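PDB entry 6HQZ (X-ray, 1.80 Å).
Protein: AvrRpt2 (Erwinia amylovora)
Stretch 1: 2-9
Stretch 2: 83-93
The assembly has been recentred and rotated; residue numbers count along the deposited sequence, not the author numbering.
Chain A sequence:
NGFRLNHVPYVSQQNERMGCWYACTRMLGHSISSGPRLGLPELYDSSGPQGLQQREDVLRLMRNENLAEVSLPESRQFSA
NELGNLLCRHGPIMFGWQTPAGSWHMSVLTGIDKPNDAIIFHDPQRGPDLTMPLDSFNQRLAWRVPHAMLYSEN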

ATOM      1  N   GLY A   2      -9.329  -2.167  -4.282  1.00 48.13           N
ATOM      2  CA  GLY A   2      -8.375  -2.908  -3.506  1.00 43.73           C
ATOM      3  C   GLY A   2      -7.083  -2.836  -4.255  1.00 42.02           C
ATOM      4  O   GLY A   2      -7.073  -2.722  -5.482  1.00 42.34           O
ATOM      5  N   PHE A   3      -5.993  -2.905  -3.516  1.00 39.93           N
ATOM      6  CA  PHE A   3      -4.686  -2.737  -4.060  1.00 39.27           C
ATOM      7  C   PHE A   3      -4.327  -4.037  -4.741  1.00 37.81           C
ATOM      8  O   PHE A   3      -4.507  -5.089  -4.178  1.00 35.81           O
ATOM      9  N   ARG A   4      -3.829  -3.967  -5.969  1.00 39.18           N
ATOM     10  CA  ARG A   4      -3.484  -5.208  -6.707  1.00 38.31           C
ATOM     11  C   ARG A   4      -2.187  -4.974  -7.379  1.00 40.35           C
ATOM     12  O   ARG A   4      -2.033  -3.974  -8.054  1.00 43.34           O
ATOM     13  N   LEU A   5      -1.249  -5.887  -7.199  1.00 40.13           N
ATOM     14  CA  LEU A   5      -0.091  -5.981  -8.061  1.00 44.86           C
ATOM     15  C   LEU A   5      -0.500  -6.795  -9.319  1.00 47.62           C
ATOM     16  O   LEU A   5      -1.114  -7.907  -9.215  1.00 47.70           O
ATOM     17  N   ASN A   6      -0.087  -6.282 -10.461  1.00 51.48           N
ATOM     18  CA  ASN A   6      -0.533  -6.736 -11.769  1.00 53.53           C
ATOM     19  C   ASN A   6       0.462  -7.539 -12.587  1.00 54.10           C
ATOM     20  O   ASN A   6       0.053  -8.146 -13.577  1.00 56.21           O
ATOM     21  N   HIS A   7       1.751  -7.532 -12.251  1.00 52.35           N
ATOM     22  CA  HIS A   7       2.561  -8.591 -12.827  1.00 51.99           C
ATOM     23  C   HIS A   7       3.573  -9.263 -11.943  1.00 45.93           C
ATOM     24  O   HIS A   7       4.783  -9.108 -12.033  1.00 45.70           O
ATOM     25  N   VAL A   8       2.991 -10.105 -11.131  1.00 40.51           N
ATOM     26  CA  VAL A   8       3.695 -11.206 -10.550  1.00 35.22           C
ATOM     27  C   VAL A   8       3.636 -12.393 -11.539  1.00 33.00           C
ATOM     28  O   VAL A   8       2.573 -12.789 -11.960  1.00 29.26           O
ATOM     29  N   PRO A   9       4.802 -12.892 -11.956  1.00 32.85           N
ATOM     30  CA  PRO A   9       4.834 -14.021 -12.857  1.00 33.23           C
ATOM     31  C   PRO A   9       4.316 -15.284 -12.170  1.00 31.30           C
ATOM     32  O   PRO A   9       4.402 -15.426 -10.921  1.00 31.15           O
ATOM     33  N   LEU A  83      -3.956  -5.898   4.388  1.00 32.76           N
ATOM     34  CA  LEU A  83      -3.236  -6.703   3.366  1.00 31.74           C
ATOM     35  C   LEU A  83      -2.762  -5.869   2.135  1.00 32.07           C
ATOM     36  O   LEU A  83      -1.668  -6.063   1.612  1.00 31.56           O
ATOM     37  N   GLY A  84      -3.611  -4.956   1.683  1.00 34.57           N
ATOM     38  CA  GLY A  84      -3.259  -4.069   0.566  1.00 35.09           C
ATOM     39  C   GLY A  84      -2.063  -3.193   0.895  1.00 36.97           C
ATOM     40  O   GLY A  84      -1.114  -3.047   0.102  1.00 35.86           O
ATOM     41  N   ASN A  85      -2.106  -2.617   2.092  1.00 36.87           N
ATOM     42  CA  ASN A  85      -0.987  -1.845   2.559  1.00 39.99           C
ATOM     43  C   ASN A  85       0.283  -2.718   2.520  1.00 37.84           C
ATOM     44  O   ASN A  85       1.297  -2.278   2.015  1.00 37.44           O
ATOM     45  N   LEU A  86       0.210  -3.953   3.040  1.00 34.97           N
ATOM     46  CA  LEU A  86       1.367  -4.852   3.070  1.00 34.34           C
ATOM     47  C   LEU A  86       1.931  -5.165   1.683  1.00 33.59           C
ATOM     48  O   LEU A  86       3.147  -5.116   1.480  1.00 34.96           O
ATOM     49  N   LEU A  87       1.051  -5.477   0.740  1.00 32.86           N
ATOM     50  CA  LEU A  87       1.463  -5.725  -0.673  1.00 32.57           C
ATOM     51  C   LEU A  87       2.085  -4.498  -1.351  1.00 35.05           C
ATOM     52  O   LEU A  87       3.058  -4.578  -2.116  1.00 34.43           O
ATOM     53  N   CYS A  88       1.522  -3.355  -1.036  1.00 37.41           N
ATOM     54  CA  CYS A  88       2.052  -2.050  -1.501  1.00 39.87           C
ATOM     55  C   CYS A  88       3.492  -1.781  -1.009  1.00 40.90           C
ATOM     56  O   CYS A  88       4.320  -1.304  -1.773  1.00 41.42           O
ATOM     57  N   ARG A  89       3.820  -2.196   0.224  1.00 40.14           N
ATOM     58  CA  ARG A  89       5.163  -1.980   0.763  1.00 42.05           C
ATOM     59  C   ARG A  89       6.176  -2.976   0.307  1.00 41.53           C
ATOM     60  O   ARG A  89       7.302  -2.615  -0.012  1.00 41.38           O
ATOM     61  N   HIS A  90       5.763  -4.260   0.297  1.00 38.70           N
ATOM     62  CA  HIS A  90       6.679  -5.386   0.236  1.00 39.45           C
ATOM     63  C   HIS A  90       6.608  -6.195  -1.036  1.00 39.08           C
ATOM     64  O   HIS A  90       7.536  -6.933  -1.320  1.00 40.13           O
ATOM     65  N   GLY A  91       5.549  -6.030  -1.816  1.00 37.66           N
ATOM     66  CA  GLY A  91       5.432  -6.731  -3.065  1.00 35.55           C
ATOM     67  C   GLY A  91       4.730  -8.018  -2.777  1.00 32.62           C
ATOM     68  O   GLY A  91       4.044  -8.129  -1.746  1.00 29.57           O
ATOM     69  N   PRO A  92       4.856  -8.984  -3.683  1.00 30.96           N
ATOM     70  CA  PRO A  92       4.124 -10.236  -3.402  1.00 29.20           C
ATOM     71  C   PRO A  92       4.580 -10.986  -2.127  1.00 27.06           C
ATOM     72  O   PRO A  92       5.777 -10.946  -1.694  1.00 27.21           O
ATOM     73  N   ILE A  93       3.633 -11.654  -1.532  1.00 25.75           N
ATOM     74  CA  ILE A  93       3.856 -12.258  -0.217  1.00 25.14           C
ATOM     75  C   ILE A  93       3.450 -13.752  -0.289  1.00 24.08           C
ATOM     76  O   ILE A  93       2.322 -14.100  -0.657  1.00 21.83           O
TER

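An aromatic ring can settle on a helix at the place where a glycine leaves the backbone bare, and in AvrRpt2 the ring of Phe3 does so without a single hydrogen bond crossing between the two stretches. Phe3 and Gly84 have CA atoms only 5.0 Å apart, far closer than the other registered pairs. The backbones come so close that an ideal CB on Gly84 would lie a tight 3.3 Å from CB of Phe3.

From this close approach the Phe3 side chain points toward the helix, with chi1 in the t well and chi2 at 88°. The ring is thereby laid along the turn from Gly84 to Cys88. CB of Cys88 sits over one face, 3.9 Å from the ring centroid and 16° off the normal, a CH-pi contact; the same carbon is 3.8 Å from CZ of Phe3. The SG atom of Cys88, a t rotamer, lies 4.5 Å from the Phe3 ring centroid in an oblique sulfur-aromatic arrangement, and the cysteine is bonded covalently to a group elsewhere in the structure. CE2 of Phe3 also meets CB of Leu87 at 3.8 Å and N of Cys88 at 3.5 Å. That last approach is a packing contact with a ring carbon; the Cys88 N itself donates to O of Gly84 at 2.9 Å within the helix.

An extended segment tends to alternate its side chains, and the principle holds here for three residues: Phe3 and Leu5 point toward the second stretch, whereas Arg4 between them points away. Leu5, with chi1 m and chi2 t, reaches the end of the helix. Its CD1 lies 4.2 Å from CD2 of Leu87, another m, t leucine, and 3.8 Å from CD of Pro92. The backbone contributes as well, for CD1 of Leu5 is 3.6 Å from C of Gly91. This glycine leaves helical geometry with positive phi, a conformation in which a CB would be jammed against the preceding carbonyl and would clash with CD of Pro92.

Beyond the turn, the CA-to-CB bond of Pro92 points toward the first stretch, and its ring continues the apolar surface. Val8, chi1 t, closes the contact with CG2 placed 3.9 Å from CG of Pro92, while Asn6 and His7 remain out of reach.

Asn85 and Arg89 both point away from the contact and pair one helical turn apart: OD1 of Asn85 accepts from NE of Arg89 at 2.6 Å and from NH2 of Arg89 at 3.0 Å. NE of Arg4 is hydrogen-bonded elsewhere in the structure.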

ATOM      1  CB  PHE A   3      -3.677  -2.388  -2.969  1.00 38.90           C
ATOM      2  CG  PHE A   3      -2.295  -2.327  -3.466  1.00 38.92           C
ATOM      3  CD1 PHE A   3      -1.802  -1.144  -3.975  1.00 42.24           C
ATOM      4  CD2 PHE A   3      -1.498  -3.477  -3.537  1.00 37.33           C
ATOM      5  CE1 PHE A   3      -0.510  -1.088  -4.477  1.00 42.78           C
ATOM      6  CE2 PHE A   3      -0.204  -3.411  -4.038  1.00 37.67           C
ATOM      7  CZ  PHE A   3       0.281  -2.219  -4.519  1.00 40.87           C
ATOM      8  CB  ARG A   4      -4.551  -5.606  -7.727  1.00 39.07           C
ATOM      9  CG  ARG A   4      -5.920  -5.764  -7.103  1.00 39.25           C
ATOM     10  CD  ARG A   4      -7.016  -6.054  -8.082  1.00 41.27           C
ATOM     11  NE  ARG A   4      -8.344  -5.804  -7.481  1.00 43.50           N
ATOM     12  CZ  ARG A   4      -9.509  -6.145  -8.038  1.00 46.12           C
ATOM     13  NH1 ARG A   4      -9.556  -6.701  -9.250  1.00 47.78           N
ATOM     14  NH2 ARG A   4     -10.654  -5.891  -7.406  1.00 48.30           N
ATOM     15  CB  LEU A   5       1.061  -6.725  -7.373  1.00 42.27           C
ATOM     16  CG  LEU A   5       1.535  -6.225  -6.013  1.00 42.04           C
ATOM     17  CD1 LEU A   5       2.249  -7.373  -5.312  1.00 41.36           C
ATOM     18  CD2 LEU A   5       2.390  -4.983  -6.201  1.00 44.40           C
ATOM     19  CB  ASN A   6      -1.002  -5.507 -12.558  1.00 57.18           C
ATOM     20  CG  ASN A   6      -2.277  -4.959 -11.979  1.00 58.68           C
ATOM     21  OD1 ASN A   6      -3.321  -5.585 -12.112  1.00 59.00           O
ATOM     22  ND2 ASN A   6      -2.191  -3.860 -11.235  1.00 61.71           N
ATOM     23  CB  HIS A   7       3.127  -8.354 -14.227  1.00 57.45           C
ATOM     24  CG  HIS A   7       3.357  -9.658 -14.960  1.00 60.48           C
ATOM     25  ND1 HIS A   7       2.314 -10.487 -15.340  1.00 60.63           N
ATOM     26  CD2 HIS A   7       4.496 -10.319 -15.297  1.00 62.02           C
ATOM     27  CE1 HIS A   7       2.799 -11.578 -15.910  1.00 60.73           C
ATOM     28  NE2 HIS A   7       4.118 -11.504 -15.894  1.00 61.90           N
ATOM     29  CB  VAL A   8       3.088 -11.505  -9.187  1.00 32.98           C
ATOM     30  CG1 VAL A   8       3.916 -12.569  -8.520  1.00 30.27           C
ATOM     31  CG2 VAL A   8       3.130 -10.211  -8.370  1.00 33.21           C
ATOM     32  CB  PRO A   9       6.313 -14.163 -13.210  1.00 36.12           C
ATOM     33  CG  PRO A   9       7.074 -13.484 -12.120  1.00 36.67           C
ATOM     34  CD  PRO A   9       6.158 -12.447 -11.536  1.00 35.35           C
ATOM     35  CB  LEU A  83      -4.080  -7.860   2.900  1.00 29.51           C
ATOM     36  CG  LEU A  83      -4.217  -8.947   3.997  1.00 28.88           C
ATOM     37  CD1 LEU A  83      -5.258  -9.983   3.549  1.00 28.44           C
ATOM     38  CD2 LEU A  83      -2.879  -9.585   4.328  1.00 27.75           C
ATOM     39  CB  ASN A  85      -1.328  -1.349   3.962  1.00 41.94           C
ATOM     40  CG  ASN A  85      -0.226  -0.565   4.621  1.00 45.74           C
ATOM     41  OD1 ASN A  85       0.600   0.102   3.972  1.00 47.05           O
ATOM     42  ND2 ASN A  85      -0.256  -0.578   5.965  1.00 48.02           N
ATOM     43  CB  LEU A  86       1.038  -6.164   3.811  1.00 32.98           C
ATOM     44  CG  LEU A  86       0.991  -5.991   5.346  1.00 33.96           C
ATOM     45  CD1 LEU A  86       0.443  -7.235   6.047  1.00 33.60           C
ATOM     46  CD2 LEU A  86       2.368  -5.651   5.915  1.00 35.52           C
ATOM     47  CB  LEU A  87       0.234  -6.157  -1.466  1.00 32.24           C
ATOM     48  CG  LEU A  87      -0.345  -7.524  -1.137  1.00 30.08           C
ATOM     49  CD1 LEU A  87      -1.765  -7.678  -1.627  1.00 29.71           C
ATOM     50  CD2 LEU A  87       0.550  -8.582  -1.702  1.00 29.61           C
ATOM     51  CB  CYS A  88       1.103  -0.946  -1.049  1.00 42.69           C
ATOM     52  SG  CYS A  88       1.521   0.704  -1.672  1.00 47.75           S
ATOM     53  CB  ARG A  89       5.150  -2.015   2.274  1.00 43.14           C
ATOM     54  CG  ARG A  89       4.411  -0.860   2.865  1.00 46.96           C
ATOM     55  CD  ARG A  89       4.064  -1.153   4.300  1.00 48.14           C
ATOM     56  NE  ARG A  89       3.070  -0.188   4.729  1.00 50.80           N
ATOM     57  CZ  ARG A  89       3.193   0.622   5.761  1.00 56.70           C
ATOM     58  NH1 ARG A  89       4.284   0.593   6.529  1.00 59.85           N
ATOM     59  NH2 ARG A  89       2.210   1.482   6.030  1.00 58.76           N
ATOM     60  CB  HIS A  90       6.368  -6.320   1.416  1.00 39.52           C
ATOM     61  CG  HIS A  90       6.459  -5.609   2.727  1.00 42.01           C
ATOM     62  ND1 HIS A  90       5.391  -5.497   3.592  1.00 42.16           N
ATOM     63  CD2 HIS A  90       7.472  -4.895   3.267  1.00 43.13           C
ATOM     64  CE1 HIS A  90       5.767  -4.784   4.641  1.00 44.25           C
ATOM     65  NE2 HIS A  90       7.025  -4.414   4.472  1.00 45.33           N
ATOM     66  CB  PRO A  92       4.381 -11.087  -4.636  1.00 28.41           C
ATOM     67  CG  PRO A  92       5.537 -10.483  -5.329  1.00 31.68           C
ATOM     68  CD  PRO A  92       5.663  -9.039  -4.908  1.00 32.01           C
ATOM     69  CB  ILE A  93       2.983 -11.588   0.846  1.00 26.41           C
ATOM     70  CG1 ILE A  93       3.364 -10.156   1.044  1.00 28.57           C
ATOM     71  CG2 ILE A  93       3.085 -12.332   2.186  1.00 26.62           C
ATOM     72  CD1 ILE A  93       2.295  -9.332   1.729  1.00 29.11           C
TER